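Local structure of diaminobutyrate-pyruvate transaminase and L-2,4-diaminobutyrate decarboxylase (Vibrio parahaemolyticus, 2QMA) at residues D408-N413 / V427-T432; L468-L473 / S480-L485. The protein probably uses pyridoxal 5'-phosphate in transamination and in decarboxylation of L-2,4-diaminobutyrate, and this chain is its C-terminal decarboxylase domain. One frame throughout, in Å; residues are numbered along the deposited sequence.

Contact 1. Residues D408-N413 / V427-T432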
ATOM      1  N   ASP A 408      28.695  16.624  18.379  1.00 21.35           N
ATOM      2  CA  ASP A 408      29.905  17.068  19.102  1.00 22.76           C
ATOM      3  C   ASP A 408      31.194  16.663  18.400  1.00 23.19           C
ATOM      4  O   ASP A 408      32.153  17.430  18.337  1.00 23.41           O
ATOM      5  CB  ASP A 408      29.925  16.518  20.533  1.00 23.52           C
ATOM      6  CG  ASP A 408      29.041  17.309  21.469  1.00 26.45           C
ATOM      7  OD1 ASP A 408      28.692  18.467  21.132  1.00 28.76           O
ATOM      8  OD2 ASP A 408      28.699  16.773  22.542  1.00 30.47           O
HETATM    9  N   MSE A 409      31.216  15.439  17.888  1.00 22.24           N
HETATM   10  CA  MSE A 409      32.371  14.926  17.187  1.00 22.61           C
HETATM   11  C   MSE A 409      32.649  15.765  15.932  1.00 22.28           C
HETATM   12  O   MSE A 409      33.819  16.060  15.628  1.00 22.15           O
HETATM   13  CB  MSE A 409      32.122  13.453  16.850  1.00 22.47           C
HETATM   14  CG  MSE A 409      33.266  12.701  16.180  1.00 22.16           C
HETATM   15 SE   MSE A 409      32.492  11.028  15.454  0.70 25.28          SE
HETATM   16  CE  MSE A 409      31.571  10.491  17.054  1.00 16.16           C
ATOM     17  N   ILE A 410      31.585  16.168  15.228  1.00 21.17           N
ATOM     18  CA  ILE A 410      31.739  17.017  14.033  1.00 22.09           C
ATOM     19  C   ILE A 410      32.202  18.445  14.421  1.00 22.69           C
ATOM     20  O   ILE A 410      33.031  19.052  13.740  1.00 22.24           O
ATOM     21  CB  ILE A 410      30.455  17.018  13.206  1.00 21.45           C
ATOM     22  CG1 ILE A 410      30.268  15.628  12.582  1.00 21.61           C
ATOM     23  CG2 ILE A 410      30.470  18.090  12.103  1.00 20.79           C
ATOM     24  CD1 ILE A 410      28.904  15.385  12.015  1.00 20.74           C
ATOM     25  N   ARG A 411      31.670  18.938  15.545  1.00 23.99           N
ATOM     26  CA  ARG A 411      31.969  20.275  16.068  1.00 24.74           C
ATOM     27  C   ARG A 411      33.456  20.490  16.306  1.00 25.19           C
ATOM     28  O   ARG A 411      33.984  21.576  16.043  1.00 25.57           O
ATOM     29  CB  ARG A 411      31.204  20.484  17.383  1.00 25.21           C
ATOM     30  CG  ARG A 411      31.075  21.929  17.822  1.00 25.05           C
ATOM     31  CD  ARG A 411      30.593  22.020  19.280  1.00 25.26           C
ATOM     32  NE  ARG A 411      29.422  21.185  19.563  1.00 25.64           N
ATOM     33  CZ  ARG A 411      28.192  21.451  19.142  1.00 24.97           C
ATOM     34  NH1 ARG A 411      27.985  22.543  18.419  1.00 24.11           N
ATOM     35  NH2 ARG A 411      27.173  20.635  19.447  1.00 25.30           N
ATOM     36  N   THR A 412      34.136  19.447  16.788  1.00 24.83           N
ATOM     37  CA  THR A 412      35.540  19.546  17.207  1.00 25.45           C
ATOM     38  C   THR A 412      36.513  19.020  16.132  1.00 25.36           C
ATOM     39  O   THR A 412      37.730  18.932  16.343  1.00 24.43           O
ATOM     40  CB  THR A 412      35.735  18.853  18.576  1.00 26.15           C
ATOM     41  OG1 THR A 412      35.520  17.446  18.437  1.00 28.45           O
ATOM     42  CG2 THR A 412      34.723  19.411  19.599  1.00 25.69           C
ATOM     43  N   ASN A 413      35.948  18.718  14.967  1.00 25.55           N
ATOM     44  CA  ASN A 413      36.714  18.264  13.816  1.00 27.62           C
ATOM     45  C   ASN A 413      36.798  19.382  12.789  1.00 27.88           C
ATOM     46  O   ASN A 413      35.781  19.767  12.184  1.00 27.79           O
ATOM     47  CB  ASN A 413      36.075  17.000  13.219  1.00 27.34           C
ATOM     48  CG  ASN A 413      36.898  16.401  12.105  1.00 29.36           C
ATOM     49  OD1 ASN A 413      37.269  17.075  11.149  1.00 31.07           O
ATOM     50  ND2 ASN A 413      37.174  15.119  12.218  1.00 30.54           N
ATOM     51  N   VAL A 427      21.656  14.712  11.701  1.00 20.39           N
ATOM     52  CA  VAL A 427      22.782  15.605  11.865  1.00 21.24           C
ATOM     53  C   VAL A 427      23.036  16.305  10.528  1.00 20.97           C
ATOM     54  O   VAL A 427      23.117  15.662   9.505  1.00 21.37           O
ATOM     55  CB  VAL A 427      24.040  14.844  12.344  1.00 21.37           C
ATOM     56  CG1 VAL A 427      25.266  15.777  12.418  1.00 22.91           C
ATOM     57  CG2 VAL A 427      23.792  14.219  13.703  1.00 21.71           C
ATOM     58  N   LEU A 428      23.183  17.628  10.578  1.00 20.97           N
ATOM     59  CA  LEU A 428      23.355  18.460   9.402  1.00 20.11           C
ATOM     60  C   LEU A 428      24.711  19.151   9.458  1.00 20.23           C
ATOM     61  O   LEU A 428      25.037  19.859  10.420  1.00 19.37           O
ATOM     62  CB  LEU A 428      22.199  19.481   9.280  1.00 20.70           C
ATOM     63  CG  LEU A 428      20.777  18.911   9.149  1.00 19.12           C
ATOM     64  CD1 LEU A 428      19.686  19.983   9.197  1.00 25.11           C
ATOM     65  CD2 LEU A 428      20.585  18.042   7.874  1.00 23.97           C
ATOM     66  N   PHE A 429      25.520  18.908   8.426  1.00 21.17           N
ATOM     67  CA  PHE A 429      26.910  19.337   8.432  1.00 21.31           C
ATOM     68  C   PHE A 429      27.453  19.340   7.024  1.00 21.64           C
ATOM     69  O   PHE A 429      26.769  18.971   6.098  1.00 22.32           O
ATOM     70  CB  PHE A 429      27.730  18.381   9.305  1.00 21.60           C
ATOM     71  CG  PHE A 429      27.953  17.025   8.678  1.00 22.48           C
ATOM     72  CD1 PHE A 429      29.193  16.703   8.098  1.00 23.73           C
ATOM     73  CD2 PHE A 429      26.943  16.072   8.668  1.00 23.16           C
ATOM     74  CE1 PHE A 429      29.421  15.446   7.518  1.00 24.66           C
ATOM     75  CE2 PHE A 429      27.158  14.800   8.107  1.00 26.09           C
ATOM     76  CZ  PHE A 429      28.403  14.497   7.525  1.00 23.91           C
ATOM     77  N   ARG A 430      28.692  19.764   6.864  1.00 21.48           N
ATOM     78  CA  ARG A 430      29.281  19.788   5.544  1.00 22.56           C
ATOM     79  C   ARG A 430      30.767  19.620   5.703  1.00 22.26           C
ATOM     80  O   ARG A 430      31.293  19.888   6.785  1.00 22.70           O
ATOM     81  CB  ARG A 430      28.944  21.097   4.823  1.00 22.03           C
ATOM     82  CG  ARG A 430      29.510  22.349   5.454  1.00 23.87           C
ATOM     83  CD  ARG A 430      29.265  23.493   4.511  1.00 26.14           C
ATOM     84  NE  ARG A 430      29.608  24.794   5.067  1.00 28.71           N
ATOM     85  CZ  ARG A 430      29.330  25.946   4.460  1.00 31.52           C
ATOM     86  NH1 ARG A 430      28.710  25.950   3.282  1.00 31.62           N
ATOM     87  NH2 ARG A 430      29.658  27.097   5.031  1.00 32.09           N
ATOM     88  N   ALA A 431      31.423  19.090   4.664  1.00 23.11           N
ATOM     89  CA  ALA A 431      32.880  19.155   4.570  1.00 23.79           C
ATOM     90  C   ALA A 431      33.303  20.610   4.373  1.00 24.54           C
ATOM     91  O   ALA A 431      32.659  21.361   3.641  1.00 23.73           O
ATOM     92  CB  ALA A 431      33.386  18.294   3.420  1.00 23.99           C
ATOM     93  N   THR A 432      34.389  20.997   5.029  1.00 26.13           N
ATOM     94  CA  THR A 432      34.857  22.371   4.961  1.00 28.16           C
ATOM     95  C   THR A 432      36.274  22.451   4.332  1.00 29.06           C
ATOM     96  O   THR A 432      36.990  21.443   4.274  1.00 28.54           O
ATOM     97  CB  THR A 432      34.729  23.044   6.352  1.00 28.22           C
ATOM     98  OG1 THR A 432      34.772  24.463   6.212  1.00 29.57           O
ATOM     99  CG2 THR A 432      35.826  22.565   7.298  1.00 29.75           C
TER
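Ile410 near the end of helix 389-411 packs on Val427 and Phe429 of strand 426-431. Its CD1 does most of the touching. This methyl lies over one face of the Phe429 ring, 4.0 Å from the centroid and 17° off the normal, a CH-pi contact. Ile410 CD1 is offset toward the rim and lies 3.8 Å from Phe429 CG. Ile410 CD1 also meets Val427 CG1 tip to tip at 3.7 Å. The side branch, Ile410 CG2, rests 3.9 Å from Phe429 CB. The extended second torsion of Ile410 (chi2 166°) carries CD1 out to the sheet. Phe416 and Leu418 of the edge strand 416-418 also pack on Ile410, as does Leu486 of helix 479-495.

The outer side of the helix is polar and exposed. There Arg411 grips Asp408 side-on: NE reaches OD1 of Asp408 at 3.2 Å and NH2 reaches the same OD1 at 3.1 Å. Arg411 NH1 has a second acid partner in Glu421.

No hydrogen bond crosses between the two segments. In the small C-terminal subdomain of this fold-type I enzyme, away from the predicted cofactor lysine, apolar packing joins helix and sheet, while the charges pair along the exposed side.

Contact 2. Residues L468-L473 / S480-L485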
ATOM      1  N   LEU A 468      25.278  18.128   3.990  1.00 22.96           N
ATOM      2  CA  LEU A 468      25.138  16.676   4.098  1.00 22.30           C
ATOM      3  C   LEU A 468      24.291  16.335   5.309  1.00 21.36           C
ATOM      4  O   LEU A 468      24.244  17.091   6.256  1.00 22.28           O
ATOM      5  CB  LEU A 468      26.506  16.032   4.265  1.00 21.49           C
ATOM      6  CG  LEU A 468      27.474  16.346   3.105  1.00 22.70           C
ATOM      7  CD1 LEU A 468      28.844  15.914   3.543  1.00 19.72           C
ATOM      8  CD2 LEU A 468      27.037  15.630   1.831  1.00 20.41           C
ATOM      9  N   LYS A 469      23.647  15.173   5.254  1.00 21.64           N
ATOM     10  CA  LYS A 469      22.774  14.694   6.311  1.00 20.41           C
ATOM     11  C   LYS A 469      22.975  13.220   6.660  1.00 19.41           C
ATOM     12  O   LYS A 469      23.049  12.348   5.774  1.00 19.51           O
ATOM     13  CB  LYS A 469      21.288  14.931   5.950  1.00 21.76           C
ATOM     14  CG  LYS A 469      20.307  14.309   6.939  1.00 19.88           C
ATOM     15  CD  LYS A 469      18.838  14.771   6.664  1.00 20.22           C
ATOM     16  CE  LYS A 469      18.276  14.167   5.375  1.00 17.81           C
ATOM     17  NZ  LYS A 469      16.795  14.521   5.262  1.00 19.55           N
ATOM     18  N   PHE A 470      23.048  12.972   7.961  1.00 18.07           N
ATOM     19  CA  PHE A 470      22.911  11.660   8.555  1.00 17.98           C
ATOM     20  C   PHE A 470      21.481  11.633   9.130  1.00 17.94           C
ATOM     21  O   PHE A 470      21.088  12.535   9.901  1.00 18.24           O
ATOM     22  CB  PHE A 470      23.853  11.451   9.768  1.00 17.68           C
ATOM     23  CG  PHE A 470      25.348  11.429   9.479  1.00 17.64           C
ATOM     24  CD1 PHE A 470      25.878  11.189   8.208  1.00 19.86           C
ATOM     25  CD2 PHE A 470      26.236  11.567  10.551  1.00 17.07           C
ATOM     26  CE1 PHE A 470      27.312  11.132   8.017  1.00 16.98           C
ATOM     27  CE2 PHE A 470      27.634  11.498  10.373  1.00 18.31           C
ATOM     28  CZ  PHE A 470      28.166  11.302   9.103  1.00 17.20           C
ATOM     29  N   THR A 471      20.748  10.579   8.800  1.00 17.31           N
ATOM     30  CA  THR A 471      19.547  10.177   9.518  1.00 18.99           C
ATOM     31  C   THR A 471      19.869   8.905  10.292  1.00 17.46           C
ATOM     32  O   THR A 471      19.926   7.788   9.720  1.00 18.63           O
ATOM     33  CB  THR A 471      18.376   9.994   8.540  1.00 18.68           C
ATOM     34  OG1 THR A 471      18.187  11.236   7.854  1.00 19.49           O
ATOM     35  CG2 THR A 471      17.071   9.661   9.303  1.00 20.78           C
ATOM     36  N   ILE A 472      20.189   9.079  11.568  1.00 18.53           N
ATOM     37  CA  ILE A 472      20.604   7.941  12.391  1.00 17.85           C
ATOM     38  C   ILE A 472      19.401   7.110  12.853  1.00 18.08           C
ATOM     39  O   ILE A 472      18.539   7.579  13.620  1.00 19.56           O
ATOM     40  CB  ILE A 472      21.448   8.366  13.615  1.00 17.81           C
ATOM     41  CG1 ILE A 472      22.580   9.320  13.192  1.00 17.48           C
ATOM     42  CG2 ILE A 472      21.993   7.093  14.339  1.00 15.75           C
ATOM     43  CD1 ILE A 472      23.172  10.175  14.365  1.00 18.73           C
ATOM     44  N   LEU A 473      19.321   5.881  12.372  1.00 18.58           N
ATOM     45  CA  LEU A 473      18.192   5.030  12.742  1.00 18.40           C
ATOM     46  C   LEU A 473      18.626   3.759  13.404  1.00 17.68           C
ATOM     47  O   LEU A 473      18.017   3.321  14.364  1.00 16.98           O
ATOM     48  CB  LEU A 473      17.295   4.685  11.552  1.00 19.01           C
ATOM     49  CG  LEU A 473      16.475   5.781  10.847  1.00 21.43           C
ATOM     50  CD1 LEU A 473      15.602   5.190   9.719  1.00 19.52           C
ATOM     51  CD2 LEU A 473      15.632   6.620  11.840  1.00 20.53           C
ATOM     52  N   SER A 480      33.018   4.303  16.931  1.00 16.92           N
ATOM     53  CA  SER A 480      33.999   3.960  15.902  1.00 17.59           C
ATOM     54  C   SER A 480      33.352   3.865  14.507  1.00 17.06           C
ATOM     55  O   SER A 480      34.009   4.119  13.501  1.00 16.10           O
ATOM     56  CB  SER A 480      34.727   2.657  16.270  1.00 18.90           C
ATOM     57  OG  SER A 480      33.763   1.625  16.442  1.00 21.36           O
ATOM     58  N   ASP A 481      32.069   3.489  14.446  1.00 16.61           N
ATOM     59  CA  ASP A 481      31.354   3.549  13.159  1.00 17.38           C
ATOM     60  C   ASP A 481      31.330   4.969  12.601  1.00 17.07           C
ATOM     61  O   ASP A 481      31.530   5.168  11.393  1.00 16.71           O
ATOM     62  CB  ASP A 481      29.907   3.024  13.292  1.00 17.72           C
ATOM     63  CG  ASP A 481      29.860   1.498  13.531  1.00 20.74           C
ATOM     64  OD1 ASP A 481      30.713   0.777  12.977  1.00 19.02           O
ATOM     65  OD2 ASP A 481      28.976   1.013  14.270  1.00 21.16           O
ATOM     66  N   PHE A 482      31.054   5.940  13.481  1.00 16.36           N
ATOM     67  CA  PHE A 482      30.922   7.344  13.096  1.00 16.45           C
ATOM     68  C   PHE A 482      32.273   7.960  12.770  1.00 16.00           C
ATOM     69  O   PHE A 482      32.383   8.694  11.794  1.00 15.95           O
ATOM     70  CB  PHE A 482      30.148   8.129  14.149  1.00 17.24           C
ATOM     71  CG  PHE A 482      28.655   7.887  14.067  1.00 17.13           C
ATOM     72  CD1 PHE A 482      27.914   8.467  13.036  1.00 19.63           C
ATOM     73  CD2 PHE A 482      28.024   7.017  14.961  1.00 19.60           C
ATOM     74  CE1 PHE A 482      26.537   8.227  12.900  1.00 19.93           C
ATOM     75  CE2 PHE A 482      26.606   6.754  14.837  1.00 18.81           C
ATOM     76  CZ  PHE A 482      25.884   7.385  13.813  1.00 19.06           C
ATOM     77  N   GLU A 483      33.295   7.629  13.566  1.00 15.52           N
ATOM     78  CA  GLU A 483      34.642   8.078  13.294  1.00 16.45           C
ATOM     79  C   GLU A 483      35.110   7.622  11.920  1.00 16.25           C
ATOM     80  O   GLU A 483      35.644   8.406  11.133  1.00 15.70           O
ATOM     81  CB  GLU A 483      35.612   7.572  14.368  1.00 17.89           C
ATOM     82  CG  GLU A 483      35.379   8.282  15.655  1.00 21.60           C
ATOM     83  CD  GLU A 483      36.348   7.888  16.753  1.00 28.52           C
ATOM     84  OE1 GLU A 483      36.931   6.768  16.720  1.00 29.84           O
ATOM     85  OE2 GLU A 483      36.493   8.716  17.675  1.00 32.52           O
ATOM     86  N   SER A 484      34.914   6.345  11.641  1.00 16.09           N
ATOM     87  CA  SER A 484      35.237   5.806  10.323  1.00 16.78           C
ATOM     88  C   SER A 484      34.389   6.404   9.171  1.00 15.82           C
ATOM     89  O   SER A 484      34.929   6.592   8.062  1.00 16.03           O
ATOM     90  CB  SER A 484      35.154   4.286  10.343  1.00 17.56           C
ATOM     91  OG  SER A 484      34.932   3.803   9.043  1.00 20.85           O
ATOM     92  N   LEU A 485      33.092   6.655   9.418  1.00 15.65           N
ATOM     93  CA  LEU A 485      32.236   7.300   8.429  1.00 15.51           C
ATOM     94  C   LEU A 485      32.741   8.712   8.091  1.00 14.52           C
ATOM     95  O   LEU A 485      32.892   9.063   6.929  1.00 13.83           O
ATOM     96  CB  LEU A 485      30.752   7.295   8.867  1.00 15.96           C
ATOM     97  CG  LEU A 485      29.742   7.888   7.865  1.00 17.65           C
ATOM     98  CD1 LEU A 485      29.918   7.283   6.450  1.00 13.86           C
ATOM     99  CD2 LEU A 485      28.342   7.642   8.401  1.00 16.94           C
TER
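Leu485 N donates to Asp481 O at 2.9 Å, a regular helix bond in 479-495, and the side chain of the same leucine meets Phe470 of strand 465-471. Leu485 CD2 lies 3.7 Å from both CE1 and CZ of Phe470, at the far end of that ring. CG of Leu485 is anti to the backbone N (chi1 -177°), and this turns CG, and with it the CD2 branch, toward the Phe470 ring.

Phe482, one turn earlier, meets both Phe470 and Ile472. The Phe470 and Phe482 side chains slide past each other in opposite directions. Their ring centroids are 6.0 Å apart and their planes are inclined at 48°. Phe470 CE2 comes to the edge of the Phe482 ring, near its plane, 4.0 Å from Phe482 CD1. Ile472 holds the end of the same ring: its CG1, CG2 and CD1 each lie 3.9 Å from Phe482 CZ. Val406 and Gln402 of helix 389-411 also touch Phe482, and Leu399 and Thr403 of that helix touch Ile472.

Lys469 NZ forms a salt bridge with Asp270, Leu473 O accepts from Tyr328 OH, and Asp481 OD2 accepts from Thr478 N just before the helix segment.

Four buried side chains thus fasten the C-terminal helix to the four-stranded antiparallel sheet, the core of the small domain in pyridoxal-phosphate enzymes of this fold. The helix is seated on the strand by van der Waals contact of rings and methyls, with no directional bond between the two segments.

Overall arrangement
Both contacts are buried and apolar, and both pack a helix on the same antiparallel sheet. Strands 426-431 and 465-471 are neighbours in it: Phe429 O meets Leu468 N at 2.7 Å, a probable hydrogen bond. The rings of Phe429 and Phe470 pack edge-to-face and join the two apolar clusters. The helices touch as well, through Met409, a selenomethionine, and Phe482. Contact 1 lies farther out, its centre about 26 Å from the centre of the chain, that of contact 2 about 20 Å. The polar surface of 408-413 contrasts with the ring-rich cluster of contact 2, which both helices pack against. Residues of 468-473 also bond to parts of the chain far earlier in sequence.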